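Local structure of xyloglucanase (Paenibacillus pabuli, 2JEP) at residues F371-R376 and V381-I386; K77-G82 and Y120-Y125; L143-G148 and S193-N198; E178-V183 and T197-Y202. The protein hydrolyses xyloglucan, a polysaccharide of the plant cell wall, probably by cutting its beta-1,4-glucan backbone as a glycoside hydrolase of family 5. One frame throughout, in Å; residues are numbered along the deposited sequence. Where two conformers were deposited one is given.

Interaction 1. Residues F371-R376 and V381-I386; sequences FALFNR and VTQQNI
The carbonyl oxygen of Leu-373 is gripped twice. Thr-382 N donates to Leu-373 O at 2.8 Å, and Gln-383 N adds a longer bond of 3.2 Å to the same Leu-373 O. Both donors stand above the same face of the carbonyl plane, so this oxygen is held by two successive amides from one side.

The hydroxyl of Thr-382 comes to the same place. With chi1 at 54°, OG1 is tucked between the threonine's own N and carbonyl carbon and lies 3.0 Å from Leu-373 C, while its hydrogen bond goes to Asn-366 OD1. The methyl CG2 of Thr-382 meanwhile sits 3.6 Å from Asn-375 N. With an alanine here, Asn-366 would probably lose that hydroxyl partner and a gap would open beside Asn-375.

Apolar contacts flank this polar centre. Methyl CD2 of Leu-373 meets Ile-386 CG2 at 3.6 Å, the two side chains crossing at about a right angle, and also touches CB of Gln-383. Val-381 CG2 approaches Phe-374 CE1 obliquely at 4.0 Å, where the two residues form a non-hydrogen-bonded antiparallel pair.

Strands 374-375 and 380-381 make a short beta hairpin, and Gln-383, as N-cap, leads it into helix 384-393, all placed after the eighth strand, 357-362, of a TIM barrel.

Interaction 2. Residues K77-G82 and Y120-Y125; sequences KVKAAG and YNEGLY
Lys-79 and Glu-122 supply the polar part of this contact, and a single ammonium group does the work. Lys-79 NZ forms a salt bridge to Glu-122 OE1 at 2.9 Å, reaching the carboxylate oxygen on its anti side and somewhat out of the carboxylate plane. The same NZ also donates to the backbone, with Glu-122 O at 2.8 Å. One residue thus offers both of its kinds of oxygen to one nitrogen. The lysine gets there because its chain is extended throughout, with CG anti to the backbone N (chi1 170°), whereas the glutamate is bent at chi2 (-67°) and folds its carboxylate back across the lysine's path at about a right angle.

The apolar part lies nearer the lysine's root: Leu-124 CD2 rests against Lys-79 CG at 4.1 Å, with CB of the same lysine close by. Leu-124 also packs on Ile-75 and Ile-86, which places it in the layer between helix 72-80 and the barrel strands.

Backbone turns frame both sides. Gly-82 and Gly-123, each with positive phi, take the C-prime place in Schellman motifs after the two helices, and the last turn of helix 72-80 meets the turn that follows helix 106-120.

Were the lysine replaced by an alanine, the Glu-122 carboxylate would probably lose this salt bridge and Glu-122 O this donor. Because the carbonyls at a helix C-terminus carry partial negative charge, the ammonium group is likely to be favoured here beyond its pairing with the carboxylate.

Interaction 3. Residues L143-G148 and S193-N198; sequences LLVNGG and SAYYTN
Val-145 and Asn-146, the central residues of a type I beta turn running from Leu-144 to Gly-147, lie against Tyr-195 and Asn-198 in the first turns of helix 193-211. The turn belongs to the loop that follows the third strand, 125-128, of the TIM barrel.

Tyr-195 holds CG anti to its carbonyl carbon (chi1 -64°), which brings the ring alongside the turn, with CA and CB of Asn-146 over one face. The contact is a CH-pi interaction: Asn-146 CA stands 3.9 Å from the centroid of the Tyr-195 ring, and Asn-146 CB lies over the same face, 3.7 Å from Tyr-195 CZ. In Asn-146 the amide carbon is placed between N and the carbonyl carbon (chi1 54°); the amide turns off the ring and bonds through OD1 to Asn-136, so that Asn-146 presents CA and CB, not its amide, to the ring face.

Val-145 contributes with both side chain and backbone. Its CG2 packs on Tyr-195 CB at 3.8 Å. Its carbonyl oxygen, 3.3 Å from Tyr-195 CD1, accepts a hydrogen bond from the side chain one turn further along: Asn-198 ND2 reaches Val-145 O at 2.8 Å. That oxygen lies close to the amide plane of Asn-198, and the donor lies in the carbonyl plane.

Beyond the ring, one water donates to Asn-146 O at 2.8 Å and hydrogen-bonds to Tyr-195 OH at 2.6 Å.

Interaction 4. Residues E178-V183 and T197-Y202; sequences ESMNEV and TNLNAY
At Met-180 the backbone is almost fully extended (phi -173°, psi 179°) just after strand 175-178, and the residue sends its side chain toward Leu-199 and Tyr-202, one turn apart on helix 193-211.

Met-180 has two deposited conformers; in the one described, CG sits between the backbone N and the carbonyl carbon (chi1 56°), and the chain, extended beyond it, carries the thioether to the helix. Its terminal methyl CE reaches Leu-199 CD2 at 3.6 Å. The sulfur lies at the edge of the Tyr-202 ring, with SD 5.4 Å from the Tyr-202 centroid, a Met-aromatic contact. SD also touches Tyr-202 CB at 3.9 Å. Val-183 CG1 packs obliquely on Leu-199 CD1 at 4.1 Å, and Leu-199 CD1 rests 3.6 Å from Val-183 O.

Between these residues come Asn-181 and Glu-182, the Asn-Glu pair commonly found after the fourth barrel strand in family 5 hydrolases; Glu-182, probably the acid/base as in that family, hydrogen-bonds to Tyr-135 and His-264.

No hydrogen bond joins the two segments: Tyr-202 OH hydrogen-bonds to Gln-150 and Ser-179 OG to Asn-203, one residue beyond, so the buried contact rests on the fit of methyl, thioether and ring.

The four contacts illustrate how a TIM barrel is finished outside its strands. Interactions 1 and 2 adjoin, with centres 16 Å apart: Phe-374 CE2 packs on Val-78 CG2 at 3.8 Å, and the ring also meets Ala-81, so helix 72-80 bridges the final hairpin to the end of helix 106-120. Interactions 3 and 4 share helix 193-211 and lie 9 Å apart between centres; Val-145 and Val-183 touch, joining the loops after the third and fourth strands. The two pairs sit on opposite sides of the chain's centre. Interaction 4 includes Glu-182, by family analogy the probable catalytic acid/base. A bound calcium ion lies about 12 Å from the side chain of Val-183, too far for contact.

Interaction 1. Residues F371-R376 and V381-I386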
# COMPACT_ATOMS: atom_id res chain seq x y z
N PHE A 371 13.52 5.66 5.35
CA PHE A 371 13.26 4.67 4.31
C PHE A 371 13.60 5.17 2.89
O PHE A 371 13.45 4.42 1.93
CB PHE A 371 11.78 4.28 4.27
CG PHE A 371 11.30 3.39 5.38
CD1 PHE A 371 11.40 2.02 5.26
CD2 PHE A 371 10.61 3.92 6.45
CE1 PHE A 371 10.85 1.19 6.22
CE2 PHE A 371 10.05 3.09 7.42
CZ PHE A 371 10.17 1.72 7.29
N ALA A 372 14.00 6.42 2.73
CA ALA A 372 14.10 6.97 1.40
C ALA A 372 15.20 6.34 0.54
O ALA A 372 16.29 6.03 1.03
CB ALA A 372 14.36 8.46 1.52
N LEU A 373 14.91 6.24 -0.77
CA LEU A 373 15.90 5.89 -1.76
C LEU A 373 16.31 7.06 -2.64
O LEU A 373 17.27 6.94 -3.42
CB LEU A 373 15.40 4.77 -2.68
CG LEU A 373 14.75 3.56 -2.00
CD1 LEU A 373 14.25 2.57 -3.07
CD2 LEU A 373 15.71 2.90 -0.99
N PHE A 374 15.56 8.16 -2.53
CA PHE A 374 15.79 9.41 -3.28
C PHE A 374 15.75 10.58 -2.31
O PHE A 374 15.05 10.53 -1.30
CB PHE A 374 14.68 9.62 -4.32
CG PHE A 374 14.54 8.48 -5.28
CD1 PHE A 374 15.25 8.46 -6.49
CD2 PHE A 374 13.66 7.45 -5.02
CE1 PHE A 374 15.11 7.42 -7.37
CE2 PHE A 374 13.52 6.39 -5.91
CZ PHE A 374 14.25 6.37 -7.07
N ASN A 375 16.51 11.63 -2.63
CA ASN A 375 16.38 12.90 -1.93
C ASN A 375 15.41 13.75 -2.75
O ASN A 375 15.67 14.10 -3.90
CB ASN A 375 17.72 13.61 -1.68
CG ASN A 375 17.54 14.92 -0.93
OD1 ASN A 375 16.75 15.76 -1.35
ND2 ASN A 375 18.23 15.09 0.19
N ARG A 376 14.25 13.98 -2.14
CA ARG A 376 13.18 14.69 -2.81
C ARG A 376 13.46 16.18 -2.95
O ARG A 376 12.88 16.83 -3.77
CB ARG A 376 11.87 14.44 -2.10
CG ARG A 376 11.49 12.98 -2.12
CD ARG A 376 10.12 12.66 -1.56
NE ARG A 376 9.96 11.20 -1.43
CZ ARG A 376 8.90 10.61 -0.90
NH1 ARG A 376 7.82 11.30 -0.58
NH2 ARG A 376 8.90 9.31 -0.70
N VAL A 381 19.33 10.26 -6.44
CA VAL A 381 19.32 8.95 -5.80
C VAL A 381 20.17 8.99 -4.55
O VAL A 381 21.30 9.47 -4.60
CB VAL A 381 19.89 7.88 -6.76
CG1 VAL A 381 20.04 6.53 -6.06
CG2 VAL A 381 19.01 7.76 -8.03
N THR A 382 19.67 8.47 -3.44
CA THR A 382 20.45 8.36 -2.23
C THR A 382 20.80 6.91 -1.83
O THR A 382 21.69 6.70 -1.00
CB THR A 382 19.73 9.01 -1.04
OG1 THR A 382 18.43 8.43 -0.96
CG2 THR A 382 19.65 10.53 -1.22
N GLN A 383 20.13 5.93 -2.43
CA GLN A 383 20.36 4.51 -2.11
C GLN A 383 20.42 3.67 -3.38
O GLN A 383 19.58 2.82 -3.63
CB GLN A 383 19.27 4.01 -1.17
CG GLN A 383 19.18 4.76 0.14
CD GLN A 383 20.35 4.54 1.08
OE1 GLN A 383 21.14 3.59 0.91
NE2 GLN A 383 20.47 5.41 2.08
N GLN A 384 21.44 3.91 -4.19
CA GLN A 384 21.58 3.19 -5.46
C GLN A 384 21.65 1.69 -5.24
O GLN A 384 21.10 0.92 -6.03
CB GLN A 384 22.86 3.64 -6.19
CG GLN A 384 22.99 3.07 -7.56
CD GLN A 384 21.96 3.62 -8.47
OE1 GLN A 384 21.90 4.84 -8.65
NE2 GLN A 384 21.08 2.75 -9.05
N ASN A 385 22.35 1.26 -4.20
CA ASN A 385 22.54 -0.16 -4.03
C ASN A 385 21.22 -0.86 -3.64
O ASN A 385 20.99 -1.99 -4.05
CB ASN A 385 23.66 -0.48 -3.03
CG ASN A 385 25.06 -0.39 -3.64
OD1 ASN A 385 25.24 -0.33 -4.85
ND2 ASN A 385 26.07 -0.43 -2.77
N ILE A 386 20.35 -0.18 -2.88
CA ILE A 386 19.05 -0.77 -2.57
C ILE A 386 18.18 -0.80 -3.84
O ILE A 386 17.48 -1.78 -4.10
CB ILE A 386 18.32 -0.04 -1.40
CG1 ILE A 386 19.11 -0.21 -0.10
CG2 ILE A 386 16.86 -0.52 -1.25
CD1 ILE A 386 18.63 0.65 1.04

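Interaction 2. Residues K77-G82 and Y120-Y125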
# COMPACT_ATOMS: atom_id res chain seq x y z
N LYS A 77 11.96 10.66 -11.95
CA LYS A 77 13.19 10.06 -11.41
C LYS A 77 12.95 8.63 -10.94
O LYS A 77 13.76 7.72 -11.18
CB LYS A 77 13.70 10.93 -10.26
CG LYS A 77 15.08 10.61 -9.75
CD LYS A 77 16.16 11.06 -10.72
CE LYS A 77 17.53 10.62 -10.24
NZ LYS A 77 18.60 11.03 -11.19
N VAL A 78 11.81 8.41 -10.28
CA VAL A 78 11.45 7.07 -9.81
C VAL A 78 11.26 6.14 -11.03
O VAL A 78 11.73 4.98 -11.03
CB VAL A 78 10.20 7.15 -8.91
CG1 VAL A 78 9.65 5.78 -8.61
CG2 VAL A 78 10.52 7.90 -7.62
N LYS A 79 10.57 6.62 -12.07
CA LYS A 79 10.42 5.84 -13.30
C LYS A 79 11.80 5.51 -13.91
O LYS A 79 12.03 4.39 -14.38
CB LYS A 79 9.55 6.60 -14.30
CG LYS A 79 9.49 6.03 -15.72
CD LYS A 79 8.57 6.85 -16.57
CE LYS A 79 8.67 6.49 -18.03
NZ LYS A 79 7.72 7.30 -18.88
N ALA A 80 12.69 6.49 -13.95
CA ALA A 80 14.02 6.29 -14.53
C ALA A 80 14.80 5.22 -13.78
O ALA A 80 15.67 4.56 -14.35
CB ALA A 80 14.80 7.64 -14.58
N ALA A 81 14.51 5.06 -12.49
CA ALA A 81 15.16 4.02 -11.67
C ALA A 81 14.59 2.63 -11.93
O ALA A 81 15.17 1.68 -11.44
CB ALA A 81 15.04 4.34 -10.17
N GLY A 82 13.50 2.51 -12.70
CA GLY A 82 12.99 1.25 -13.15
C GLY A 82 11.67 0.80 -12.55
O GLY A 82 11.12 -0.22 -12.95
N TYR A 120 0.46 8.78 -13.98
CA TYR A 120 -0.35 8.20 -15.05
C TYR A 120 0.10 8.68 -16.43
O TYR A 120 0.14 7.89 -17.38
CB TYR A 120 -1.81 8.54 -14.79
CG TYR A 120 -2.83 7.99 -15.76
CD1 TYR A 120 -3.37 6.74 -15.58
CD2 TYR A 120 -3.26 8.74 -16.84
CE1 TYR A 120 -4.33 6.25 -16.45
CE2 TYR A 120 -4.20 8.26 -17.73
CZ TYR A 120 -4.75 7.02 -17.52
OH TYR A 120 -5.72 6.51 -18.37
N ASN A 121 0.44 9.96 -16.54
CA ASN A 121 0.87 10.49 -17.83
C ASN A 121 2.24 10.01 -18.26
O ASN A 121 2.61 10.19 -19.45
CB ASN A 121 0.84 12.01 -17.82
CG ASN A 121 -0.56 12.57 -17.82
OD1 ASN A 121 -1.51 11.86 -18.14
ND2 ASN A 121 -0.69 13.85 -17.47
N GLU A 122 2.99 9.40 -17.33
CA GLU A 122 4.27 8.77 -17.62
C GLU A 122 4.14 7.28 -17.90
O GLU A 122 5.13 6.58 -18.02
CB GLU A 122 5.25 9.00 -16.47
CG GLU A 122 5.73 10.42 -16.35
CD GLU A 122 6.60 10.84 -17.52
OE1 GLU A 122 7.41 10.00 -17.96
OE2 GLU A 122 6.48 11.99 -18.01
N GLY A 123 2.92 6.79 -18.05
CA GLY A 123 2.75 5.39 -18.44
C GLY A 123 2.81 4.42 -17.28
O GLY A 123 2.83 3.21 -17.50
N LEU A 124 2.85 4.93 -16.05
CA LEU A 124 3.00 4.07 -14.87
C LEU A 124 1.64 3.57 -14.40
O LEU A 124 0.63 4.21 -14.64
CB LEU A 124 3.66 4.88 -13.76
CG LEU A 124 5.06 5.39 -14.09
CD1 LEU A 124 5.52 6.40 -13.06
CD2 LEU A 124 6.09 4.25 -14.20
N TYR A 125 1.64 2.43 -13.70
CA TYR A 125 0.50 2.03 -12.91
C TYR A 125 0.47 2.91 -11.66
O TYR A 125 1.53 3.30 -11.14
CB TYR A 125 0.61 0.56 -12.52
CG TYR A 125 0.14 -0.37 -13.61
CD1 TYR A 125 0.99 -0.76 -14.64
CD2 TYR A 125 -1.16 -0.85 -13.62
CE1 TYR A 125 0.53 -1.58 -15.67
CE2 TYR A 125 -1.61 -1.67 -14.62
CZ TYR A 125 -0.77 -2.03 -15.64
OH TYR A 125 -1.26 -2.88 -16.64

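Interaction 3. Residues L143-G148 and S193-N198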
# COMPACT_ATOMS: atom_id res chain seq x y z
N LEU A 143 -12.69 5.80 9.98
CA LEU A 143 -13.04 4.56 9.30
C LEU A 143 -12.54 3.45 10.22
O LEU A 143 -11.49 2.86 10.02
CB LEU A 143 -12.43 4.52 7.90
CG LEU A 143 -12.72 3.26 7.09
CD1 LEU A 143 -14.22 3.10 6.77
CD2 LEU A 143 -11.87 3.22 5.83
N LEU A 144 -13.32 3.23 11.27
CA LEU A 144 -12.88 2.48 12.43
C LEU A 144 -13.73 1.24 12.60
O LEU A 144 -14.92 1.35 12.92
CB LEU A 144 -12.95 3.34 13.72
CG LEU A 144 -12.13 4.63 13.71
CD1 LEU A 144 -12.29 5.40 15.02
CD2 LEU A 144 -10.66 4.42 13.36
N VAL A 145 -13.11 0.07 12.44
CA VAL A 145 -13.88 -1.17 12.59
C VAL A 145 -14.52 -1.29 13.99
O VAL A 145 -15.51 -1.96 14.15
CB VAL A 145 -13.03 -2.41 12.29
CG1 VAL A 145 -12.64 -2.44 10.81
CG2 VAL A 145 -11.80 -2.49 13.21
N ASN A 146 -13.88 -0.66 14.98
CA ASN A 146 -14.33 -0.66 16.36
C ASN A 146 -15.26 0.51 16.68
O ASN A 146 -15.78 0.59 17.79
CB ASN A 146 -13.14 -0.65 17.33
CG ASN A 146 -12.17 0.48 17.08
OD1 ASN A 146 -12.03 1.42 17.92
ND2 ASN A 146 -11.52 0.44 15.95
N GLY A 147 -15.49 1.40 15.73
CA GLY A 147 -16.30 2.58 15.99
C GLY A 147 -17.73 2.25 16.32
O GLY A 147 -18.28 1.26 15.84
N GLY A 148 -18.36 3.09 17.13
CA GLY A 148 -19.70 2.81 17.57
C GLY A 148 -20.82 3.08 16.60
O GLY A 148 -21.90 2.51 16.73
N SER A 193 -13.85 -11.01 15.60
CA SER A 193 -14.62 -11.44 14.45
C SER A 193 -15.68 -10.42 14.03
O SER A 193 -15.91 -10.25 12.82
CB SER A 193 -15.28 -12.78 14.70
OG SER A 193 -16.03 -12.76 15.90
N ALA A 194 -16.31 -9.74 14.98
CA ALA A 194 -17.31 -8.72 14.63
C ALA A 194 -16.64 -7.55 13.91
O ALA A 194 -17.17 -7.01 12.95
CB ALA A 194 -18.03 -8.23 15.88
N TYR A 195 -15.47 -7.15 14.39
CA TYR A 195 -14.74 -6.09 13.73
C TYR A 195 -14.27 -6.49 12.34
O TYR A 195 -14.27 -5.67 11.42
CB TYR A 195 -13.56 -5.62 14.57
CG TYR A 195 -13.89 -5.01 15.90
CD1 TYR A 195 -15.17 -4.57 16.20
CD2 TYR A 195 -12.92 -4.87 16.87
CE1 TYR A 195 -15.46 -4.02 17.45
CE2 TYR A 195 -13.21 -4.34 18.12
CZ TYR A 195 -14.47 -3.90 18.40
OH TYR A 195 -14.76 -3.36 19.64
N TYR A 196 -13.89 -7.76 12.18
CA TYR A 196 -13.51 -8.27 10.86
C TYR A 196 -14.70 -8.18 9.91
O TYR A 196 -14.54 -7.84 8.72
CB TYR A 196 -12.93 -9.70 10.93
CG TYR A 196 -11.75 -9.94 10.02
CD1 TYR A 196 -11.63 -9.34 8.77
CD2 TYR A 196 -10.74 -10.81 10.41
CE1 TYR A 196 -10.53 -9.57 7.96
CE2 TYR A 196 -9.64 -11.04 9.61
CZ TYR A 196 -9.54 -10.40 8.39
OH TYR A 196 -8.40 -10.59 7.60
N THR A 197 -15.90 -8.46 10.43
CA THR A 197 -17.11 -8.31 9.61
C THR A 197 -17.29 -6.87 9.13
O THR A 197 -17.61 -6.64 7.99
CB THR A 197 -18.32 -8.85 10.37
OG1 THR A 197 -18.11 -10.25 10.52
CG2 THR A 197 -19.63 -8.56 9.64
N ASN A 198 -17.03 -5.90 9.99
CA ASN A 198 -17.09 -4.50 9.56
C ASN A 198 -16.08 -4.23 8.44
O ASN A 198 -16.39 -3.59 7.47
CB ASN A 198 -16.90 -3.53 10.74
CG ASN A 198 -18.05 -3.59 11.73
OD1 ASN A 198 -19.18 -3.97 11.37
ND2 ASN A 198 -17.78 -3.20 12.97
O HOH W 1 -16.60 -1.47 19.43

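Interaction 4. Residues E178-V183 and T197-Y202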
# COMPACT_ATOMS: atom_id res chain seq x y z
N GLU A 178 -7.59 1.41 -4.18
CA GLU A 178 -7.34 0.57 -3.00
C GLU A 178 -8.29 1.05 -1.89
O GLU A 178 -8.31 2.23 -1.54
CB GLU A 178 -5.87 0.72 -2.58
CG GLU A 178 -5.47 -0.02 -1.35
CD GLU A 178 -4.03 0.24 -0.95
OE1 GLU A 178 -3.40 1.13 -1.53
OE2 GLU A 178 -3.53 -0.47 -0.05
N SER A 179 -9.09 0.11 -1.38
CA SER A 179 -10.23 0.48 -0.55
C SER A 179 -9.89 1.25 0.70
O SER A 179 -10.64 2.13 1.13
CB SER A 179 -10.97 -0.78 -0.16
OG SER A 179 -10.14 -1.66 0.59
N MET A 180 -8.75 0.88 1.29
CA MET A 180 -8.30 1.45 2.56
C MET A 180 -6.91 0.88 2.78
O MET A 180 -6.40 0.14 1.93
CB MET A 180 -9.30 1.10 3.69
CG MET A 180 -9.54 -0.38 3.83
SD MET A 180 -11.17 -0.75 4.55
CE MET A 180 -11.10 -2.53 4.65
N ASN A 181 -6.28 1.28 3.88
CA ASN A 181 -4.88 0.97 4.11
C ASN A 181 -4.74 -0.16 5.13
O ASN A 181 -4.97 -1.33 4.78
CB ASN A 181 -4.12 2.27 4.46
CG ASN A 181 -2.66 2.04 4.74
OD1 ASN A 181 -2.01 1.31 3.98
ND2 ASN A 181 -2.13 2.65 5.81
N GLU A 182 -4.38 0.19 6.36
CA GLU A 182 -4.16 -0.77 7.45
C GLU A 182 -5.26 -0.55 8.47
O GLU A 182 -5.25 0.43 9.22
CB GLU A 182 -2.79 -0.55 8.10
CG GLU A 182 -1.65 -0.77 7.14
CD GLU A 182 -0.27 -0.49 7.72
OE1 GLU A 182 -0.17 0.15 8.81
OE2 GLU A 182 0.73 -0.91 7.08
N VAL A 183 -6.24 -1.44 8.43
CA VAL A 183 -7.52 -1.28 9.15
C VAL A 183 -7.63 -2.38 10.20
O VAL A 183 -7.61 -3.58 9.90
CB VAL A 183 -8.67 -1.27 8.14
CG1 VAL A 183 -10.05 -1.39 8.78
CG2 VAL A 183 -8.59 0.03 7.31
N THR A 197 -15.90 -8.46 10.43
CA THR A 197 -17.11 -8.31 9.61
C THR A 197 -17.29 -6.87 9.13
O THR A 197 -17.61 -6.64 7.99
CB THR A 197 -18.32 -8.85 10.37
OG1 THR A 197 -18.11 -10.25 10.52
CG2 THR A 197 -19.63 -8.56 9.64
N ASN A 198 -17.03 -5.90 9.99
CA ASN A 198 -17.09 -4.50 9.56
C ASN A 198 -16.08 -4.23 8.44
O ASN A 198 -16.39 -3.59 7.47
CB ASN A 198 -16.90 -3.53 10.74
CG ASN A 198 -18.05 -3.59 11.73
OD1 ASN A 198 -19.18 -3.97 11.37
ND2 ASN A 198 -17.78 -3.20 12.97
N LEU A 199 -14.86 -4.72 8.62
CA LEU A 199 -13.82 -4.56 7.59
C LEU A 199 -14.32 -5.12 6.25
O LEU A 199 -14.21 -4.48 5.21
CB LEU A 199 -12.52 -5.25 8.05
CG LEU A 199 -11.26 -5.05 7.21
CD1 LEU A 199 -10.04 -5.40 8.05
CD2 LEU A 199 -11.28 -5.88 5.93
N ASN A 200 -14.83 -6.35 6.29
CA ASN A 200 -15.34 -6.99 5.08
C ASN A 200 -16.48 -6.17 4.47
O ASN A 200 -16.59 -6.06 3.25
CB ASN A 200 -15.81 -8.41 5.36
CG ASN A 200 -14.70 -9.37 5.76
OD1 ASN A 200 -13.58 -9.32 5.22
ND2 ASN A 200 -15.03 -10.31 6.66
N ALA A 201 -17.32 -5.60 5.33
CA ALA A 201 -18.41 -4.76 4.86
C ALA A 201 -17.88 -3.54 4.13
O ALA A 201 -18.42 -3.15 3.10
CB ALA A 201 -19.33 -4.36 6.01
N TYR A 202 -16.83 -2.91 4.66
CA TYR A 202 -16.23 -1.76 3.97
C TYR A 202 -15.74 -2.20 2.59
O TYR A 202 -15.99 -1.52 1.59
CB TYR A 202 -15.08 -1.12 4.77
CG TYR A 202 -15.37 -0.72 6.20
CD1 TYR A 202 -16.65 -0.46 6.65
CD2 TYR A 202 -14.32 -0.58 7.11
CE1 TYR A 202 -16.89 -0.14 7.96
CE2 TYR A 202 -14.56 -0.25 8.43
CZ TYR A 202 -15.85 -0.04 8.87
OH TYR A 202 -16.06 0.26 10.18